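Long-range contact in diaminopimelate decarboxylase (Phaeodactylum tricornutum, PDB 7JPJ), which probably decarboxylates diaminopimelate to lysine with the help of pyridoxal 5'-phosphate, working as an obligate dimer: residues Phe47-Ala58 / Glu273-Leu284. Sequence-based numbering, arbitrary orientation.
Sequences FPNAYGLTVRYA and ELQMEIEPGTYL. With SO4 (sulfate ion), chain D.
Arg56 and Glu277 form a salt bridge, NH1 to OE2 at 2.7 Å. The carboxylate oxygens meet the guanidinium at its edge. The Arg56 chain bends at chi3 (108°) to bring NH1 there. Next to it, Gln275 NE2 donates to Thr54 OG1 at 2.8 Å; the hydroxyl oxygen sits 23° out of the Gln275 amide plane. His77 of the neighbouring strand 77-80 touches Thr54 and Arg56.

The backbones pair in parallel. Met276 N donates to Gly52 O and Thr54 N to Met276 O; Ile278 N then reaches Thr54 O, and Arg56 N bonds to Ile278 O. A longer bond, Ala58 N to Pro280 O (3.3 Å), follows. The pairing closes the TIM-type alpha/beta barrel of the pyridoxal-binding domain, joining its first strand, 53-58, to its last, 275-278.

Past the last strand, Gly281 N and Thr282 N and OG1 bind a sulfate. Gly238 and Tyr395 also hold this ion. The ion, probably from the crystallisation liquor, likely marks where the phosphate of the cofactor sits in this fold.

On the face opposite Thr54 and Glu277, Ile278 CD1 packs on Val55 CG2 at 3.7 Å and reaches Phe47. Met276 bends at its last torsion, and its CE lies 3.8 Å from both Phe47 CD1 and Leu53 CD1. Its sulfur makes an oblique Met-aromatic contact with Phe47. Just before the strands begin, Glu273 CB sits over the Tyr51 ring, 3.5 Å from its centroid, and the carboxylate stacks within 17° of parallel.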
loop_
_atom_site.group_PDB
_atom_site.type_symbol
_atom_site.label_atom_id
_atom_site.label_comp_id
_atom_site.label_asym_id
_atom_site.label_seq_id
_atom_site.Cartn_x
_atom_site.Cartn_y
_atom_site.Cartn_z
ATOM N N PHE A 47 -31.820 1.482 9.058
ATOM C CA PHE A 47 -31.353 0.610 10.126
ATOM C C PHE A 47 -32.335 0.645 11.294
ATOM O O PHE A 47 -32.756 1.734 11.711
ATOM C CB PHE A 47 -29.962 1.045 10.590
ATOM C CG PHE A 47 -29.212 -0.009 11.354
ATOM C CD1 PHE A 47 -29.399 -0.160 12.719
ATOM C CD2 PHE A 47 -28.307 -0.838 10.711
ATOM C CE1 PHE A 47 -28.707 -1.126 13.427
ATOM C CE2 PHE A 47 -27.609 -1.804 11.413
ATOM C CZ PHE A 47 -27.811 -1.949 12.773
ATOM N N PRO A 48 -32.728 -0.505 11.838
ATOM C CA PRO A 48 -33.670 -0.505 12.967
ATOM C C PRO A 48 -33.080 0.197 14.184
ATOM O O PRO A 48 -31.969 -0.110 14.624
ATOM C CB PRO A 48 -33.904 -1.997 13.231
ATOM C CG PRO A 48 -33.520 -2.678 11.953
ATOM C CD PRO A 48 -32.404 -1.867 11.385
ATOM N N ASN A 49 -33.836 1.152 14.725
ATOM C CA ASN A 49 -33.411 1.912 15.892
ATOM C C ASN A 49 -34.593 2.094 16.832
ATOM O O ASN A 49 -35.751 2.092 16.406
ATOM C CB ASN A 49 -32.829 3.281 15.505
ATOM C CG ASN A 49 -33.847 4.189 14.853
ATOM O OD1 ASN A 49 -34.297 5.161 15.454
ATOM N ND2 ASN A 49 -34.208 3.883 13.612
ATOM N N ALA A 50 -34.290 2.255 18.119
ATOM C CA ALA A 50 -35.331 2.392 19.129
ATOM C C ALA A 50 -35.720 3.849 19.359
ATOM O O ALA A 50 -36.909 4.186 19.339
ATOM C CB ALA A 50 -34.879 1.751 20.444
ATOM N N TYR A 51 -34.734 4.725 19.565
ATOM C CA TYR A 51 -34.999 6.108 19.945
ATOM C C TYR A 51 -34.209 7.095 19.094
ATOM O O TYR A 51 -33.917 8.209 19.541
ATOM C CB TYR A 51 -34.696 6.323 21.428
ATOM C CG TYR A 51 -35.294 5.258 22.317
ATOM C CD1 TYR A 51 -36.661 5.217 22.557
ATOM C CD2 TYR A 51 -34.494 4.290 22.912
ATOM C CE1 TYR A 51 -37.216 4.245 23.363
ATOM C CE2 TYR A 51 -35.042 3.312 23.725
ATOM C CZ TYR A 51 -36.405 3.297 23.945
ATOM O OH TYR A 51 -36.967 2.332 24.747
ATOM N N GLY A 52 -33.854 6.710 17.868
ATOM C CA GLY A 52 -33.135 7.613 16.988
ATOM C C GLY A 52 -31.851 7.042 16.419
ATOM O O GLY A 52 -31.109 6.340 17.115
ATOM N N LEU A 53 -31.570 7.352 15.153
ATOM C CA LEU A 53 -30.424 6.808 14.441
ATOM C C LEU A 53 -29.665 7.920 13.734
ATOM O O LEU A 53 -30.265 8.871 13.227
ATOM C CB LEU A 53 -30.865 5.751 13.416
ATOM C CG LEU A 53 -29.849 5.331 12.351
ATOM C CD1 LEU A 53 -28.797 4.400 12.942
ATOM C CD2 LEU A 53 -30.535 4.693 11.153
ATOM N N THR A 54 -28.338 7.796 13.714
ATOM C CA THR A 54 -27.466 8.644 12.913
ATOM C C THR A 54 -26.487 7.754 12.166
ATOM O O THR A 54 -25.842 6.895 12.775
ATOM C CB THR A 54 -26.696 9.650 13.774
ATOM O OG1 THR A 54 -27.615 10.396 14.578
ATOM C CG2 THR A 54 -25.907 10.610 12.891
ATOM N N VAL A 55 -26.375 7.956 10.859
ATOM C CA VAL A 55 -25.444 7.205 10.024
ATOM C C VAL A 55 -24.248 8.097 9.723
ATOM O O VAL A 55 -24.404 9.199 9.184
ATOM C CB VAL A 55 -26.113 6.724 8.728
ATOM C CG1 VAL A 55 -25.094 6.029 7.836
ATOM C CG2 VAL A 55 -27.276 5.805 9.046
ATOM N N ARG A 56 -23.053 7.623 10.067
ATOM C CA ARG A 56 -21.809 8.322 9.779
ATOM C C ARG A 56 -21.036 7.557 8.714
ATOM O O ARG A 56 -20.844 6.344 8.833
ATOM C CB ARG A 56 -20.953 8.469 11.038
ATOM C CG ARG A 56 -21.695 9.007 12.245
ATOM C CD ARG A 56 -20.738 9.646 13.238
ATOM N NE ARG A 56 -20.869 11.098 13.244
ATOM C CZ ARG A 56 -21.423 11.795 14.230
ATOM N NH1 ARG A 56 -21.893 11.172 15.296
ATOM N NH2 ARG A 56 -21.505 13.115 14.153
ATOM N N TYR A 57 -20.595 8.265 7.679
ATOM C CA TYR A 57 -19.760 7.657 6.651
ATOM C C TYR A 57 -18.305 7.682 7.103
ATOM O O TYR A 57 -17.764 8.749 7.412
ATOM C CB TYR A 57 -19.921 8.389 5.320
ATOM C CG TYR A 57 -18.936 7.954 4.252
ATOM C CD1 TYR A 57 -18.656 6.608 4.038
ATOM C CD2 TYR A 57 -18.295 8.888 3.452
ATOM C CE1 TYR A 57 -17.759 6.209 3.063
ATOM C CE2 TYR A 57 -17.401 8.497 2.472
ATOM C CZ TYR A 57 -17.136 7.158 2.283
ATOM O OH TYR A 57 -16.244 6.769 1.311
ATOM N N ALA A 58 -17.678 6.510 7.149
ATOM C CA ALA A 58 -16.254 6.390 7.457
ATOM C C ALA A 58 -15.473 6.754 6.200
ATOM O O ALA A 58 -15.116 5.895 5.394
ATOM C CB ALA A 58 -15.923 4.982 7.937
ATOM N N GLU A 273 -33.428 6.817 27.116
ATOM C CA GLU A 273 -33.597 6.483 25.707
ATOM C C GLU A 273 -32.429 7.086 24.933
ATOM O O GLU A 273 -32.321 8.310 24.811
ATOM C CB GLU A 273 -34.943 6.992 25.196
ATOM C CG GLU A 273 -36.130 6.431 25.973
ATOM C CD GLU A 273 -37.471 6.930 25.464
ATOM O OE1 GLU A 273 -37.495 7.669 24.456
ATOM O OE2 GLU A 273 -38.505 6.579 26.074
ATOM N N LEU A 274 -31.556 6.226 24.416
ATOM C CA LEU A 274 -30.281 6.648 23.852
ATOM C C LEU A 274 -30.347 6.728 22.334
ATOM O O LEU A 274 -30.945 5.871 21.678
ATOM C CB LEU A 274 -29.159 5.687 24.257
ATOM C CG LEU A 274 -28.798 5.563 25.738
ATOM C CD1 LEU A 274 -27.689 4.541 25.920
ATOM C CD2 LEU A 274 -28.393 6.907 26.319
ATOM N N GLN A 275 -29.718 7.764 21.784
ATOM C CA GLN A 275 -29.516 7.849 20.345
ATOM C C GLN A 275 -28.472 6.829 19.903
ATOM O O GLN A 275 -27.474 6.603 20.593
ATOM C CB GLN A 275 -29.072 9.260 19.958
ATOM C CG GLN A 275 -28.708 9.417 18.494
ATOM C CD GLN A 275 -29.859 9.959 17.676
ATOM O OE1 GLN A 275 -31.022 9.789 18.044
ATOM N NE2 GLN A 275 -29.547 10.600 16.553
ATOM N N MET A 276 -28.705 6.201 18.750
ATOM C CA MET A 276 -27.778 5.226 18.194
ATOM C C MET A 276 -27.025 5.817 17.008
ATOM O O MET A 276 -27.550 6.648 16.264
ATOM C CB MET A 276 -28.502 3.951 17.746
ATOM C CG MET A 276 -27.585 2.743 17.622
ATOM S SD MET A 276 -28.328 1.306 16.824
ATOM C CE MET A 276 -29.608 2.068 15.843
ATOM N N GLU A 277 -25.784 5.369 16.838
ATOM C CA GLU A 277 -24.953 5.773 15.713
ATOM C C GLU A 277 -24.283 4.551 15.109
ATOM O O GLU A 277 -23.907 3.619 15.825
ATOM C CB GLU A 277 -23.883 6.779 16.129
ATOM C CG GLU A 277 -24.427 8.130 16.535
ATOM C CD GLU A 277 -23.324 9.125 16.822
ATOM O OE1 GLU A 277 -22.137 8.739 16.743
ATOM O OE2 GLU A 277 -23.638 10.301 17.109
ATOM N N ILE A 278 -24.138 4.564 13.787
ATOM C CA ILE A 278 -23.428 3.524 13.058
ATOM C C ILE A 278 -22.424 4.194 12.131
ATOM O O ILE A 278 -22.673 5.277 11.592
ATOM C CB ILE A 278 -24.391 2.609 12.267
ATOM C CG1 ILE A 278 -25.181 3.409 11.228
ATOM C CG2 ILE A 278 -25.335 1.889 13.218
ATOM C CD1 ILE A 278 -26.084 2.555 10.367
ATOM N N GLU A 279 -21.274 3.550 11.956
ATOM C CA GLU A 279 -20.160 4.113 11.195
ATOM C C GLU A 279 -19.740 3.179 10.065
ATOM O O GLU A 279 -18.611 2.676 10.052
ATOM C CB GLU A 279 -18.980 4.402 12.121
ATOM C CG GLU A 279 -19.008 5.777 12.779
ATOM C CD GLU A 279 -17.888 5.967 13.798
ATOM O OE1 GLU A 279 -18.058 6.775 14.741
ATOM O OE2 GLU A 279 -16.838 5.300 13.660
ATOM N N PRO A 280 -20.617 2.937 9.086
ATOM C CA PRO A 280 -20.260 2.016 7.998
ATOM C C PRO A 280 -19.325 2.683 6.999
ATOM O O PRO A 280 -19.530 3.834 6.605
ATOM C CB PRO A 280 -21.611 1.681 7.359
ATOM C CG PRO A 280 -22.423 2.892 7.587
ATOM C CD PRO A 280 -21.984 3.462 8.916
ATOM N N GLY A 281 -18.288 1.955 6.603
ATOM C CA GLY A 281 -17.410 2.407 5.546
ATOM C C GLY A 281 -17.547 1.533 4.316
ATOM O O GLY A 281 -17.984 1.994 3.257
ATOM N N THR A 282 -17.180 0.258 4.464
ATOM C CA THR A 282 -17.318 -0.698 3.371
ATOM C C THR A 282 -18.760 -0.771 2.876
ATOM O O THR A 282 -19.018 -0.691 1.671
ATOM C CB THR A 282 -16.835 -2.074 3.832
ATOM O OG1 THR A 282 -15.478 -1.977 4.284
ATOM C CG2 THR A 282 -16.919 -3.082 2.699
ATOM N N TYR A 283 -19.716 -0.893 3.800
ATOM C CA TYR A 283 -21.109 -1.118 3.419
ATOM C C TYR A 283 -21.678 -0.001 2.554
ATOM O O TYR A 283 -22.670 -0.225 1.854
ATOM C CB TYR A 283 -21.973 -1.291 4.670
ATOM C CG TYR A 283 -23.220 -2.119 4.449
ATOM C CD1 TYR A 283 -23.199 -3.498 4.618
ATOM C CD2 TYR A 283 -24.421 -1.522 4.076
ATOM C CE1 TYR A 283 -24.341 -4.261 4.419
ATOM C CE2 TYR A 283 -25.565 -2.276 3.875
ATOM C CZ TYR A 283 -25.519 -3.644 4.049
ATOM O OH TYR A 283 -26.654 -4.397 3.851
ATOM N N LEU A 284 -21.075 1.184 2.572
ATOM C CA LEU A 284 -21.634 2.312 1.841
ATOM C C LEU A 284 -21.050 2.483 0.444
ATOM O O LEU A 284 -21.758 2.956 -0.453
ATOM C CB LEU A 284 -21.426 3.605 2.633
ATOM C CG LEU A 284 -22.466 3.949 3.696
ATOM C CD1 LEU A 284 -21.916 4.998 4.641
ATOM C CD2 LEU A 284 -23.752 4.444 3.049
HETATM S S SO4 D . -15.726 -0.695 7.762
HETATM O O1 SO4 D . -15.615 -1.957 7.035
HETATM O O2 SO4 D . -17.120 -0.477 8.143
HETATM O O3 SO4 D . -15.277 0.405 6.914
HETATM O O4 SO4 D . -14.884 -0.751 8.954
#